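Uncharacterized protein (Bacteroides vulgatus, PDB 4Q88) is of unproven function but probably acts as a family 88 glycoside hydrolase with an (alpha/alpha)6-barrel fold. Local coordinates at residues E11-L16 and W304-K308; P33-S37 and D66-N71; A215-A220 and R239-A244; I318-V324 and F342-F347. All coordinates share one frame; numbering follows the deposited sequence.

Contact 1: residues E11-L16 and W304-K308; sequences ETSEEL and WNYLK
Glu11 reaches across to Trp304 and Lys308, and one oxygen does most of the work. OE2 of Glu11 accepts the indole N-H of Trp304, with NE1 to OE2 at 2.8 Å. The oxygen lies almost in the ring plane, at the edge, and receives this bond on its syn side, but tilted well out of the carboxylate plane. Its anti side takes the ammonium group of Lys308, whose extended chain brings NZ to 2.7 Å from Glu11 OE2. Two donors thus hold one carboxylate oxygen. Lys308 CB lies over one face of the Trp304 ring, offset toward the rim. The close-packed side is apolar: Leu16 CD2 meets Trp304 CZ2 at 3.6 Å, both residues being buried. The looser side is polar and partly exposed. There Glu15 extends toward Lys308 and completes a salt-bridge network, though the position of its OE2 is less certain. Thr12 caps the helix that carries Glu15 and Leu16: its OG1 accepts from Glu15 N at 3.1 Å. The contact joins the start of helix 13-30 to helix 293-311. Helix 341-358 packs against both: its Arg354 touches Leu16 and Trp304 and forms a salt bridge with Glu11 OE1.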
loop_
_atom_site.group_PDB
_atom_site.type_symbol
_atom_site.label_atom_id
_atom_site.label_comp_id
_atom_site.label_asym_id
_atom_site.label_seq_id
_atom_site.Cartn_x
_atom_site.Cartn_y
_atom_site.Cartn_z
ATOM N N GLU A 11 19.582 17.915 1.618
ATOM C CA GLU A 11 19.275 16.802 2.507
ATOM C C GLU A 11 20.238 15.641 2.205
ATOM O O GLU A 11 20.512 15.398 1.025
ATOM C CB GLU A 11 17.841 16.401 2.201
ATOM C CG GLU A 11 17.278 15.272 2.972
ATOM C CD GLU A 11 15.799 15.212 2.662
ATOM O OE1 GLU A 11 15.476 14.895 1.506
ATOM O OE2 GLU A 11 15.018 15.584 3.545
ATOM N N THR A 12 20.747 14.945 3.226
ATOM C CA THR A 12 21.722 13.848 3.017
ATOM C C THR A 12 21.122 12.451 3.306
ATOM O O THR A 12 20.152 12.334 4.042
ATOM C CB THR A 12 22.979 13.996 3.913
ATOM O OG1 THR A 12 22.618 13.831 5.270
ATOM C CG2 THR A 12 23.641 15.364 3.767
ATOM N N SER A 13 21.732 11.390 2.784
ATOM C CA SER A 13 21.266 10.034 3.106
ATOM C C SER A 13 21.430 9.771 4.605
ATOM O O SER A 13 20.567 9.122 5.223
ATOM C CB SER A 13 21.966 8.959 2.249
ATOM O OG SER A 13 23.320 8.858 2.576
ATOM N N GLU A 14 22.497 10.313 5.208
ATOM C CA GLU A 14 22.728 10.152 6.643
ATOM C C GLU A 14 21.527 10.681 7.459
ATOM O O GLU A 14 21.057 10.060 8.414
ATOM C CB GLU A 14 23.983 10.904 7.073
ATOM C CG GLU A 14 25.287 10.197 6.737
ATOM C CD GLU A 14 25.814 10.402 5.309
ATOM O OE1 GLU A 14 25.198 11.070 4.415
ATOM O OE2 GLU A 14 26.925 9.859 5.083
ATOM N N GLU A 15 21.080 11.864 7.093
ATOM C CA GLU A 15 19.951 12.472 7.798
ATOM C C GLU A 15 18.682 11.646 7.576
ATOM O O GLU A 15 17.860 11.494 8.484
ATOM C CB GLU A 15 19.775 13.897 7.298
ATOM C CG GLU A 15 18.561 14.629 7.833
ATOM C CD GLU A 15 18.283 15.911 7.061
ATOM O OE1 GLU A 15 19.172 16.350 6.250
ATOM O OE2 GLU A 15 17.171 16.450 7.273
ATOM N N LEU A 16 18.488 11.132 6.375
ATOM C CA LEU A 16 17.267 10.309 6.116
ATOM C C LEU A 16 17.324 8.999 6.873
ATOM O O LEU A 16 16.314 8.534 7.376
ATOM C CB LEU A 16 17.077 10.025 4.638
ATOM C CG LEU A 16 16.898 11.301 3.835
ATOM C CD1 LEU A 16 16.802 10.930 2.375
ATOM C CD2 LEU A 16 15.687 12.091 4.303
ATOM N N TRP A 304 7.546 15.346 0.321
ATOM C CA TRP A 304 8.531 14.852 1.289
ATOM C C TRP A 304 8.738 15.921 2.362
ATOM O O TRP A 304 8.826 15.579 3.560
ATOM C CB TRP A 304 9.859 14.396 0.604
ATOM C CG TRP A 304 10.864 14.062 1.648
ATOM C CD1 TRP A 304 11.985 14.792 2.009
ATOM C CD2 TRP A 304 10.766 12.987 2.589
ATOM N NE1 TRP A 304 12.602 14.190 3.100
ATOM C CE2 TRP A 304 11.863 13.099 3.485
ATOM C CE3 TRP A 304 9.876 11.935 2.752
ATOM C CZ2 TRP A 304 12.058 12.199 4.530
ATOM C CZ3 TRP A 304 10.068 11.035 3.787
ATOM C CH2 TRP A 304 11.164 11.171 4.666
ATOM N N ASN A 305 8.752 17.189 1.975
ATOM C CA ASN A 305 8.911 18.255 2.968
ATOM C C ASN A 305 7.757 18.253 3.978
ATOM O O ASN A 305 7.971 18.366 5.194
ATOM C CB ASN A 305 9.055 19.634 2.318
ATOM C CG ASN A 305 9.208 20.720 3.364
ATOM O OD1 ASN A 305 10.197 20.752 4.091
ATOM N ND2 ASN A 305 8.191 21.548 3.513
ATOM N N TYR A 306 6.539 18.025 3.484
ATOM C CA TYR A 306 5.391 17.857 4.396
ATOM C C TYR A 306 5.585 16.661 5.335
ATOM O O TYR A 306 5.352 16.753 6.558
ATOM C CB TYR A 306 4.066 17.678 3.619
ATOM C CG TYR A 306 3.013 17.049 4.523
ATOM C CD1 TYR A 306 2.243 17.822 5.347
ATOM C CD2 TYR A 306 2.806 15.667 4.536
ATOM C CE1 TYR A 306 1.288 17.255 6.166
ATOM C CE2 TYR A 306 1.875 15.075 5.382
ATOM C CZ TYR A 306 1.113 15.894 6.190
ATOM O OH TYR A 306 0.215 15.342 7.043
ATOM N N LEU A 307 5.991 15.522 4.775
ATOM C CA LEU A 307 6.145 14.323 5.578
ATOM C C LEU A 307 7.213 14.536 6.679
ATOM O O LEU A 307 7.022 14.072 7.804
ATOM C CB LEU A 307 6.551 13.130 4.733
ATOM C CG LEU A 307 5.403 12.647 3.795
ATOM C CD1 LEU A 307 5.891 11.599 2.827
ATOM C CD2 LEU A 307 4.269 12.089 4.637
ATOM N N LYS A 308 8.323 15.157 6.296
ATOM C CA LYS A 308 9.513 15.287 7.183
ATOM C C LYS A 308 9.265 16.351 8.244
ATOM O O LYS A 308 9.735 16.219 9.374
ATOM C CB LYS A 308 10.733 15.650 6.343
ATOM C CG LYS A 308 11.995 16.046 7.075
ATOM C CD LYS A 308 13.033 16.584 6.097
ATOM C CE LYS A 308 14.435 16.446 6.673
ATOM N NZ LYS A 308 15.458 17.055 5.760
#

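Contact 2: residues P33-S37 and D66-N71; sequences PQVRS and DWADYN
The loop between helices 13-30 and 39-55 passes over the C-terminal end of helix 58-70, and an inverse gamma turn centred on Gln34 shapes it there. Tyr70 lies under this turn. Gln34 CB sits over the centre of the Tyr70 ring, 3.8 Å from its centroid, in a CH-pi contact. The amide plane of Gln34 stands nearly at right angles to the ring. Val35 O lies at the ring edge. The same carbonyl oxygen accepts from Asn71 ND2 at 2.8 Å, in a nearly straight bond of 168°. Asn71 is the first residue to leave the helix. Its ND2 also donates to Trp67 O, which receives Asn71 N on its other face. With CG anti to its own carbonyl carbon (chi1 -68°), Asn71 places ND2 over one face of the Trp67 ring, offset toward its rim. Trp67 NE1 donates to Arg36 O at 3.2 Å; the donor stands above the carbonyl plane, away from the lone pairs. Pro33 CG packs on Asp66 CB at 3.8 Å. Three waters add bridges. Two link Gln34 NE2 to Asp66, one through O and one through OD2, while Asp66 OD1 bonds to Gln62 NE2. The third connects Ser37 N with Asn71 OD1. Arg36 turns outward to a salt bridge with Glu90, and Ser37 OG bonds to Lys74 O. The chemistry implies a fixed loop path: side-chain N-H groups of Asn71 and Trp67 hold Val35 O and Arg36 O, and both bonds of Asn71 ND2 limit that amide's rotation.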
loop_
_atom_site.group_PDB
_atom_site.type_symbol
_atom_site.label_atom_id
_atom_site.label_comp_id
_atom_site.label_asym_id
_atom_site.label_seq_id
_atom_site.Cartn_x
_atom_site.Cartn_y
_atom_site.Cartn_z
ATOM N N PRO A 33 6.185 -7.980 18.436
ATOM C CA PRO A 33 5.817 -8.490 17.117
ATOM C C PRO A 33 4.732 -9.537 17.112
ATOM O O PRO A 33 4.184 -9.823 16.052
ATOM C CB PRO A 33 7.119 -9.071 16.576
ATOM C CG PRO A 33 7.975 -9.319 17.767
ATOM C CD PRO A 33 7.576 -8.319 18.798
ATOM N N GLN A 34 4.414 -10.096 18.289
ATOM C CA GLN A 34 3.414 -11.150 18.417
ATOM C C GLN A 34 2.001 -10.570 18.455
ATOM O O GLN A 34 1.318 -10.564 19.476
ATOM C CB GLN A 34 3.691 -12.014 19.671
ATOM C CG GLN A 34 4.974 -12.800 19.591
ATOM C CD GLN A 34 6.214 -12.005 19.975
ATOM O OE1 GLN A 34 6.125 -10.970 20.565
ATOM N NE2 GLN A 34 7.367 -12.493 19.606
ATOM N N VAL A 35 1.558 -10.140 17.278
ATOM C CA VAL A 35 0.224 -9.675 17.018
ATOM C C VAL A 35 -0.266 -10.298 15.687
ATOM O O VAL A 35 0.507 -10.854 14.872
ATOM C CB VAL A 35 0.159 -8.144 16.955
ATOM C CG1 VAL A 35 0.316 -7.541 18.360
ATOM C CG2 VAL A 35 1.182 -7.597 15.950
ATOM N N ARG A 36 -1.566 -10.223 15.481
ATOM C CA ARG A 36 -2.199 -10.947 14.399
ATOM C C ARG A 36 -1.707 -10.478 12.991
ATOM O O ARG A 36 -1.192 -9.368 12.852
ATOM C CB ARG A 36 -3.717 -10.792 14.485
ATOM C CG ARG A 36 -4.253 -9.404 14.333
ATOM C CD ARG A 36 -5.782 -9.390 14.336
ATOM N NE ARG A 36 -6.262 -8.049 14.240
ATOM C CZ ARG A 36 -7.546 -7.685 14.137
ATOM N NH1 ARG A 36 -8.514 -8.565 14.061
ATOM N NH2 ARG A 36 -7.845 -6.408 14.083
ATOM N N SER A 37 -1.907 -11.329 11.989
ATOM C CA SER A 37 -1.372 -11.096 10.653
ATOM C C SER A 37 -2.358 -10.296 9.780
ATOM O O SER A 37 -2.224 -10.314 8.592
ATOM C CB SER A 37 -1.004 -12.412 9.960
ATOM O OG SER A 37 -2.089 -13.336 9.970
ATOM N N ASP A 66 9.716 -12.908 13.635
ATOM C CA ASP A 66 9.032 -13.244 14.899
ATOM C C ASP A 66 7.534 -13.083 14.716
ATOM O O ASP A 66 6.735 -13.847 15.260
ATOM C CB ASP A 66 9.534 -12.353 16.050
ATOM C CG ASP A 66 10.922 -12.714 16.533
ATOM O OD1 ASP A 66 11.512 -13.710 16.045
ATOM O OD2 ASP A 66 11.474 -11.908 17.332
ATOM N N TRP A 67 7.125 -12.069 13.955
ATOM C CA TRP A 67 5.685 -11.927 13.644
ATOM C C TRP A 67 5.156 -13.039 12.763
ATOM O O TRP A 67 4.079 -13.574 13.043
ATOM C CB TRP A 67 5.437 -10.579 12.971
ATOM C CG TRP A 67 4.080 -10.314 12.384
ATOM C CD1 TRP A 67 2.946 -9.965 13.056
ATOM C CD2 TRP A 67 3.777 -10.215 10.998
ATOM N NE1 TRP A 67 1.931 -9.664 12.170
ATOM C CE2 TRP A 67 2.411 -9.827 10.889
ATOM C CE3 TRP A 67 4.510 -10.439 9.829
ATOM C CZ2 TRP A 67 1.789 -9.632 9.646
ATOM C CZ3 TRP A 67 3.889 -10.249 8.604
ATOM C CH2 TRP A 67 2.530 -9.864 8.527
ATOM N N ALA A 68 5.916 -13.427 11.729
ATOM C CA ALA A 68 5.483 -14.501 10.871
ATOM C C ALA A 68 5.397 -15.841 11.632
ATOM O O ALA A 68 4.459 -16.601 11.450
ATOM C CB ALA A 68 6.384 -14.643 9.686
ATOM N N ASP A 69 6.414 -16.113 12.434
ATOM C CA ASP A 69 6.451 -17.332 13.293
ATOM C C ASP A 69 5.207 -17.388 14.217
ATOM O O ASP A 69 4.521 -18.399 14.270
ATOM C CB ASP A 69 7.754 -17.326 14.132
ATOM C CG ASP A 69 8.943 -17.880 13.400
ATOM O OD1 ASP A 69 8.769 -18.643 12.410
ATOM O OD2 ASP A 69 10.097 -17.568 13.828
ATOM N N TYR A 70 4.914 -16.290 14.912
ATOM C CA TYR A 70 3.765 -16.170 15.796
ATOM C C TYR A 70 2.444 -16.484 15.065
ATOM O O TYR A 70 1.530 -17.118 15.609
ATOM C CB TYR A 70 3.690 -14.761 16.414
ATOM C CG TYR A 70 2.438 -14.548 17.238
ATOM C CD1 TYR A 70 2.240 -15.250 18.420
ATOM C CD2 TYR A 70 1.447 -13.677 16.827
ATOM C CE1 TYR A 70 1.084 -15.058 19.170
ATOM C CE2 TYR A 70 0.292 -13.481 17.563
ATOM C CZ TYR A 70 0.125 -14.178 18.734
ATOM O OH TYR A 70 -1.025 -13.963 19.445
ATOM N N ASN A 71 2.326 -16.021 13.822
ATOM C CA ASN A 71 1.131 -16.295 12.998
ATOM C C ASN A 71 1.186 -17.597 12.200
ATOM O O ASN A 71 0.302 -17.898 11.377
ATOM C CB ASN A 71 0.846 -15.056 12.110
ATOM C CG ASN A 71 0.409 -13.870 12.925
ATOM O OD1 ASN A 71 -0.690 -13.862 13.468
ATOM N ND2 ASN A 71 1.283 -12.862 13.053
HETATM O O HOH W 1 7.352 -14.934 17.543
HETATM O O HOH W 2 10.052 -11.597 19.768
HETATM O O HOH W 3 -3.231 -13.811 12.768
#

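Contact 3: residues A215-A220 and R239-A244; sequences AFAAFA and RFQTMA
Phe216 and Phe240 both turn CG anti to their backbone nitrogens (chi1 -171° for Phe216), which swings each ring into the space between the two helices. The rings end up nearly parallel, with planes 15° apart. They are slid past each other and barely overlap, with centroids 4.8 Å apart. The closest atoms are Phe216 CE1 and Phe240 CE1, at 3.5 Å. Each ring also has a backbone oxygen of the other residue at its edge. Further along, Phe216 CZ meets Ala244 CB at 3.9 Å, and Phe216 CD1 meets Met243 CB at 3.8 Å. Phe219 has CG anti to its carbonyl carbon instead, and its CB points toward the partner helix. Arg239 CG lies over one face of its ring, 3.7 Å from Phe219 CZ, in a CH-pi contact. The selenium of Met243, a selenomethionine here, approaches the same ring obliquely, 4.1 Å from Phe219 CD2, a Met-aromatic contact. Met243 CE goes on to touch Ala215 CB. No hydrogen bond crosses this interface. The short axes of 215-220 and 239-244 come within 9.8 Å and run roughly antiparallel. Helices 209-225 and 233-249 are successive, consistent with the helical hairpins of this family's (alpha/alpha)6 barrel. Arg239 carries its charge away to Asp176. Helix 272-287 packs on Phe216, Ala220 and Ala244, helix 144-159 meets Ala215 and Phe219, and Tyr187 of strand 186-187 touches Phe219 and Met243.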
loop_
_atom_site.group_PDB
_atom_site.type_symbol
_atom_site.label_atom_id
_atom_site.label_comp_id
_atom_site.label_asym_id
_atom_site.label_seq_id
_atom_site.Cartn_x
_atom_site.Cartn_y
_atom_site.Cartn_z
ATOM N N ALA A 215 -3.620 2.182 -4.448
ATOM C CA ALA A 215 -3.565 1.761 -5.821
ATOM C C ALA A 215 -2.255 2.163 -6.500
ATOM O O ALA A 215 -1.600 1.336 -7.169
ATOM C CB ALA A 215 -4.766 2.320 -6.626
ATOM N N PHE A 216 -1.854 3.420 -6.311
ATOM C CA PHE A 216 -0.648 3.960 -6.950
ATOM C C PHE A 216 0.619 3.253 -6.417
ATOM O O PHE A 216 1.484 2.850 -7.236
ATOM C CB PHE A 216 -0.576 5.452 -6.680
ATOM C CG PHE A 216 0.470 6.193 -7.434
ATOM C CD1 PHE A 216 0.487 6.238 -8.801
ATOM C CD2 PHE A 216 1.362 7.023 -6.735
ATOM C CE1 PHE A 216 1.448 6.956 -9.485
ATOM C CE2 PHE A 216 2.281 7.791 -7.425
ATOM C CZ PHE A 216 2.326 7.782 -8.794
ATOM N N ALA A 217 0.735 3.107 -5.107
ATOM C CA ALA A 217 1.886 2.329 -4.531
ATOM C C ALA A 217 1.854 0.850 -4.980
ATOM O O ALA A 217 2.902 0.268 -5.206
ATOM C CB ALA A 217 1.874 2.388 -3.033
ATOM N N ALA A 218 0.655 0.289 -5.079
ATOM C CA ALA A 218 0.497 -1.061 -5.615
ATOM C C ALA A 218 1.082 -1.228 -6.982
ATOM O O ALA A 218 1.789 -2.239 -7.263
ATOM C CB ALA A 218 -0.957 -1.512 -5.561
ATOM N N PHE A 219 0.779 -0.315 -7.899
ATOM C CA PHE A 219 1.311 -0.454 -9.249
ATOM C C PHE A 219 2.808 -0.338 -9.253
ATOM O O PHE A 219 3.495 -1.053 -10.005
ATOM C CB PHE A 219 0.699 0.589 -10.199
ATOM C CG PHE A 219 -0.647 0.191 -10.700
ATOM C CD1 PHE A 219 -0.764 -0.830 -11.604
ATOM C CD2 PHE A 219 -1.796 0.782 -10.246
ATOM C CE1 PHE A 219 -1.992 -1.226 -12.103
ATOM C CE2 PHE A 219 -3.040 0.349 -10.671
ATOM C CZ PHE A 219 -3.140 -0.666 -11.617
ATOM N N ALA A 220 3.365 0.535 -8.404
ATOM C CA ALA A 220 4.834 0.556 -8.280
ATOM C C ALA A 220 5.409 -0.774 -7.820
ATOM O O ALA A 220 6.404 -1.315 -8.415
ATOM C CB ALA A 220 5.275 1.650 -7.319
ATOM N N ARG A 239 -1.122 2.817 -16.811
ATOM C CA ARG A 239 -1.996 3.164 -15.698
ATOM C C ARG A 239 -1.200 3.954 -14.660
ATOM O O ARG A 239 -1.687 4.988 -14.159
ATOM C CB ARG A 239 -2.666 1.941 -15.103
ATOM C CG ARG A 239 -3.538 2.221 -13.891
ATOM C CD ARG A 239 -4.708 3.126 -14.176
ATOM N NE ARG A 239 -5.409 2.765 -15.402
ATOM C CZ ARG A 239 -6.252 1.750 -15.539
ATOM N NH1 ARG A 239 -6.617 1.026 -14.502
ATOM N NH2 ARG A 239 -6.818 1.529 -16.715
ATOM N N PHE A 240 -0.007 3.475 -14.318
ATOM C CA PHE A 240 0.841 4.184 -13.353
ATOM C C PHE A 240 1.170 5.615 -13.783
ATOM O O PHE A 240 1.096 6.554 -12.983
ATOM C CB PHE A 240 2.116 3.365 -13.150
ATOM C CG PHE A 240 3.081 3.974 -12.198
ATOM C CD1 PHE A 240 2.854 3.932 -10.824
ATOM C CD2 PHE A 240 4.274 4.471 -12.660
ATOM C CE1 PHE A 240 3.785 4.435 -9.917
ATOM C CE2 PHE A 240 5.204 5.001 -11.753
ATOM C CZ PHE A 240 4.947 4.986 -10.391
ATOM N N GLN A 241 1.568 5.787 -15.036
ATOM C CA GLN A 241 1.909 7.105 -15.538
ATOM C C GLN A 241 0.708 8.054 -15.567
ATOM O O GLN A 241 0.846 9.248 -15.267
ATOM C CB GLN A 241 2.539 7.002 -16.909
ATOM C CG GLN A 241 3.918 6.367 -16.839
ATOM C CD GLN A 241 4.473 6.062 -18.225
ATOM O OE1 GLN A 241 3.697 5.776 -19.202
ATOM N NE2 GLN A 241 5.798 6.045 -18.326
ATOM N N THR A 242 -0.451 7.532 -15.963
ATOM C CA THR A 242 -1.676 8.362 -15.959
ATOM C C THR A 242 -2.106 8.756 -14.578
ATOM O O THR A 242 -2.491 9.909 -14.336
ATOM C CB THR A 242 -2.789 7.581 -16.623
ATOM O OG1 THR A 242 -2.400 7.221 -17.955
ATOM C CG2 THR A 242 -4.058 8.387 -16.669
HETATM N N MSE A 243 -2.055 7.815 -13.618
HETATM C CA MSE A 243 -2.371 8.166 -12.258
HETATM C C MSE A 243 -1.408 9.182 -11.715
HETATM O O MSE A 243 -1.789 10.106 -11.003
HETATM C CB MSE A 243 -2.332 6.943 -11.302
HETATM C CG MSE A 243 -3.367 5.890 -11.630
HETATM SE SE MSE A 243 -3.388 4.582 -10.156
HETATM C CE MSE A 243 -4.151 5.723 -8.736
ATOM N N ALA A 244 -0.132 9.065 -12.070
ATOM C CA ALA A 244 0.861 10.025 -11.585
ATOM C C ALA A 244 0.483 11.460 -11.974
ATOM O O ALA A 244 0.567 12.400 -11.148
ATOM C CB ALA A 244 2.269 9.699 -12.140
#

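Contact 4: residues I318-V324 and F342-F347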
loop_
_atom_site.group_PDB
_atom_site.type_symbol
_atom_site.label_atom_id
_atom_site.label_comp_id
_atom_site.label_asym_id
_atom_site.label_seq_id
_atom_site.Cartn_x
_atom_site.Cartn_y
_atom_site.Cartn_z
ATOM N N ILE A 318 4.391 9.225 13.763
ATOM C CA ILE A 318 3.935 9.796 12.506
ATOM C C ILE A 318 2.452 10.184 12.720
ATOM O O ILE A 318 1.618 9.325 13.029
ATOM C CB ILE A 318 3.993 8.783 11.360
ATOM C CG1 ILE A 318 5.416 8.227 11.210
ATOM C CG2 ILE A 318 3.581 9.438 10.045
ATOM C CD1 ILE A 318 6.482 9.300 10.994
ATOM N N GLY A 319 2.163 11.455 12.560
ATOM C CA GLY A 319 0.829 11.985 12.868
ATOM C C GLY A 319 -0.019 12.274 11.620
ATOM O O GLY A 319 0.403 12.035 10.480
ATOM N N TYR A 320 -1.221 12.788 11.876
ATOM C CA TYR A 320 -2.185 13.126 10.830
ATOM C C TYR A 320 -2.580 11.934 9.954
ATOM O O TYR A 320 -2.968 12.125 8.815
ATOM C CB TYR A 320 -1.723 14.287 9.935
ATOM C CG TYR A 320 -1.443 15.590 10.635
ATOM C CD1 TYR A 320 -2.454 16.515 10.858
ATOM C CD2 TYR A 320 -0.172 15.891 11.116
ATOM C CE1 TYR A 320 -2.191 17.730 11.502
ATOM C CE2 TYR A 320 0.103 17.096 11.757
ATOM C CZ TYR A 320 -0.907 18.016 11.946
ATOM O OH TYR A 320 -0.579 19.215 12.592
ATOM N N ILE A 321 -2.587 10.742 10.532
ATOM C CA ILE A 321 -3.064 9.552 9.812
ATOM C C ILE A 321 -4.564 9.388 9.997
ATOM O O ILE A 321 -5.078 9.186 11.125
ATOM C CB ILE A 321 -2.282 8.293 10.225
ATOM C CG1 ILE A 321 -0.808 8.457 9.856
ATOM C CG2 ILE A 321 -2.895 7.040 9.524
ATOM C CD1 ILE A 321 0.116 7.519 10.588
ATOM N N GLN A 322 -5.312 9.428 8.888
ATOM C CA GLN A 322 -6.778 9.278 8.933
ATOM C C GLN A 322 -7.067 7.898 9.568
ATOM O O GLN A 322 -6.485 6.898 9.163
ATOM C CB GLN A 322 -7.377 9.282 7.530
ATOM C CG GLN A 322 -8.885 9.032 7.529
ATOM C CD GLN A 322 -9.503 9.109 6.144
ATOM O OE1 GLN A 322 -8.823 9.117 5.126
ATOM N NE2 GLN A 322 -10.815 9.188 6.106
ATOM N N PRO A 323 -7.982 7.832 10.518
ATOM C CA PRO A 323 -8.264 6.542 11.194
ATOM C C PRO A 323 -9.044 5.588 10.291
ATOM O O PRO A 323 -9.507 5.975 9.207
ATOM C CB PRO A 323 -9.140 6.941 12.380
ATOM C CG PRO A 323 -9.574 8.315 12.102
ATOM C CD PRO A 323 -8.514 8.969 11.283
ATOM N N VAL A 324 -9.187 4.356 10.755
ATOM C CA VAL A 324 -9.887 3.328 10.025
ATOM C C VAL A 324 -11.380 3.316 10.411
ATOM O O VAL A 324 -11.713 3.275 11.574
ATOM C CB VAL A 324 -9.310 1.944 10.364
ATOM C CG1 VAL A 324 -10.022 0.856 9.581
ATOM C CG2 VAL A 324 -7.817 1.932 10.052
ATOM N N PHE A 342 -0.170 1.094 10.074
ATOM C CA PHE A 342 -0.163 1.053 8.634
ATOM C C PHE A 342 0.369 2.332 8.004
ATOM O O PHE A 342 0.964 2.295 6.930
ATOM C CB PHE A 342 -1.553 0.693 8.082
ATOM C CG PHE A 342 -2.589 1.752 8.316
ATOM C CD1 PHE A 342 -2.758 2.792 7.404
ATOM C CD2 PHE A 342 -3.400 1.695 9.417
ATOM C CE1 PHE A 342 -3.694 3.810 7.649
ATOM C CE2 PHE A 342 -4.332 2.704 9.666
ATOM C CZ PHE A 342 -4.479 3.746 8.781
ATOM N N GLY A 343 0.161 3.450 8.692
ATOM C CA GLY A 343 0.633 4.767 8.306
ATOM C C GLY A 343 2.116 4.940 8.505
ATOM O O GLY A 343 2.788 5.544 7.707
ATOM N N ILE A 344 2.634 4.335 9.557
ATOM C CA ILE A 344 4.078 4.247 9.770
ATOM C C ILE A 344 4.678 3.404 8.664
ATOM O O ILE A 344 5.675 3.781 8.084
ATOM C CB ILE A 344 4.396 3.645 11.125
ATOM C CG1 ILE A 344 3.931 4.634 12.210
ATOM C CG2 ILE A 344 5.890 3.297 11.231
ATOM C CD1 ILE A 344 3.988 4.120 13.621
ATOM N N GLY A 345 3.998 2.329 8.302
ATOM C CA GLY A 345 4.442 1.537 7.149
ATOM C C GLY A 345 4.575 2.355 5.851
ATOM O O GLY A 345 5.622 2.313 5.150
ATOM N N ALA A 346 3.506 3.072 5.533
ATOM C CA ALA A 346 3.515 3.963 4.371
ATOM C C ALA A 346 4.609 5.034 4.410
ATOM O O ALA A 346 5.337 5.230 3.410
ATOM C CB ALA A 346 2.153 4.596 4.199
ATOM N N PHE A 347 4.781 5.678 5.575
ATOM C CA PHE A 347 5.863 6.621 5.791
ATOM C C PHE A 347 7.251 6.009 5.506
ATOM O O PHE A 347 8.029 6.574 4.765
ATOM C CB PHE A 347 5.806 7.195 7.189
ATOM C CG PHE A 347 6.880 8.225 7.476
ATOM C CD1 PHE A 347 8.158 7.830 7.841
ATOM C CD2 PHE A 347 6.619 9.575 7.342
ATOM C CE1 PHE A 347 9.160 8.796 8.091
ATOM C CE2 PHE A 347 7.594 10.526 7.603
ATOM C CZ PHE A 347 8.843 10.133 7.954
#
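Ile318 and Ile321 lay the loop that precedes helix 341-358 back along that same helix, the last one of the (alpha/alpha)6-barrel fold expected for family 88. Ile318 can be followed outward from its backbone. Its CB points toward the helix. CG2 branches off and comes within 4.1 Å of Phe347 CD2. CG1, the other branch, runs between two residues: it lies 4.0 Å from Ile344 CG1 and about as far from Phe347 CG. The tip, CD1, ends over the centre of the Phe347 ring, 3.6 Å from the centroid and only 7° off the ring normal. This is a CH-pi contact in which the methyl group faces all six ring carbons. Both torsions of Ile318 are near -60° (chi1 -57°, chi2 -56°), and this bend carries CD1 onto the ring. Phe347 is also covered by Leu307 of helix 293-311 and Ile19 of helix 13-30, and Val23 of the latter touches Ile318 and Ile344. Further along the loop, Ile321 divides its branches. Its CG2 packs on Phe342 CZ at 3.7 Å. Val324 CG2 reaches Phe342 CE2 at 3.6 Å, on the more exposed side. Gln322 O lies at the edge of the same ring, but its hydrogen bond goes to Arg210, while the Gln322 side chain bonds to Trp208. No hydrogen bond joins the loop to the helix segment. The other branch of Ile321 fits against bare backbone: its CD1 rests 3.6 Å from Gly343 CA, just where a side chain would otherwise project.

From the N terminus, contact 1 closes the longest loop: residues 11-16 wait for 304-308, 288 residues further on, in helix 293-311. Contacts 2 and 3 nest inside it, one after the other. Contact 2 ties the first interhelical loop to helix 58-70, and contact 3 pairs helices 209-225 and 233-249 on the opposite side of the chain's centre, about 17 Å away between nearest atoms. Contact 4 follows in series, folding residues 318-324 onto the last helix. No loops cross. Only contacts 1 and 4 touch: Trp304 packs on Phe347, and Tyr306 on Tyr320. Together they bring the two ends of the fold side by side.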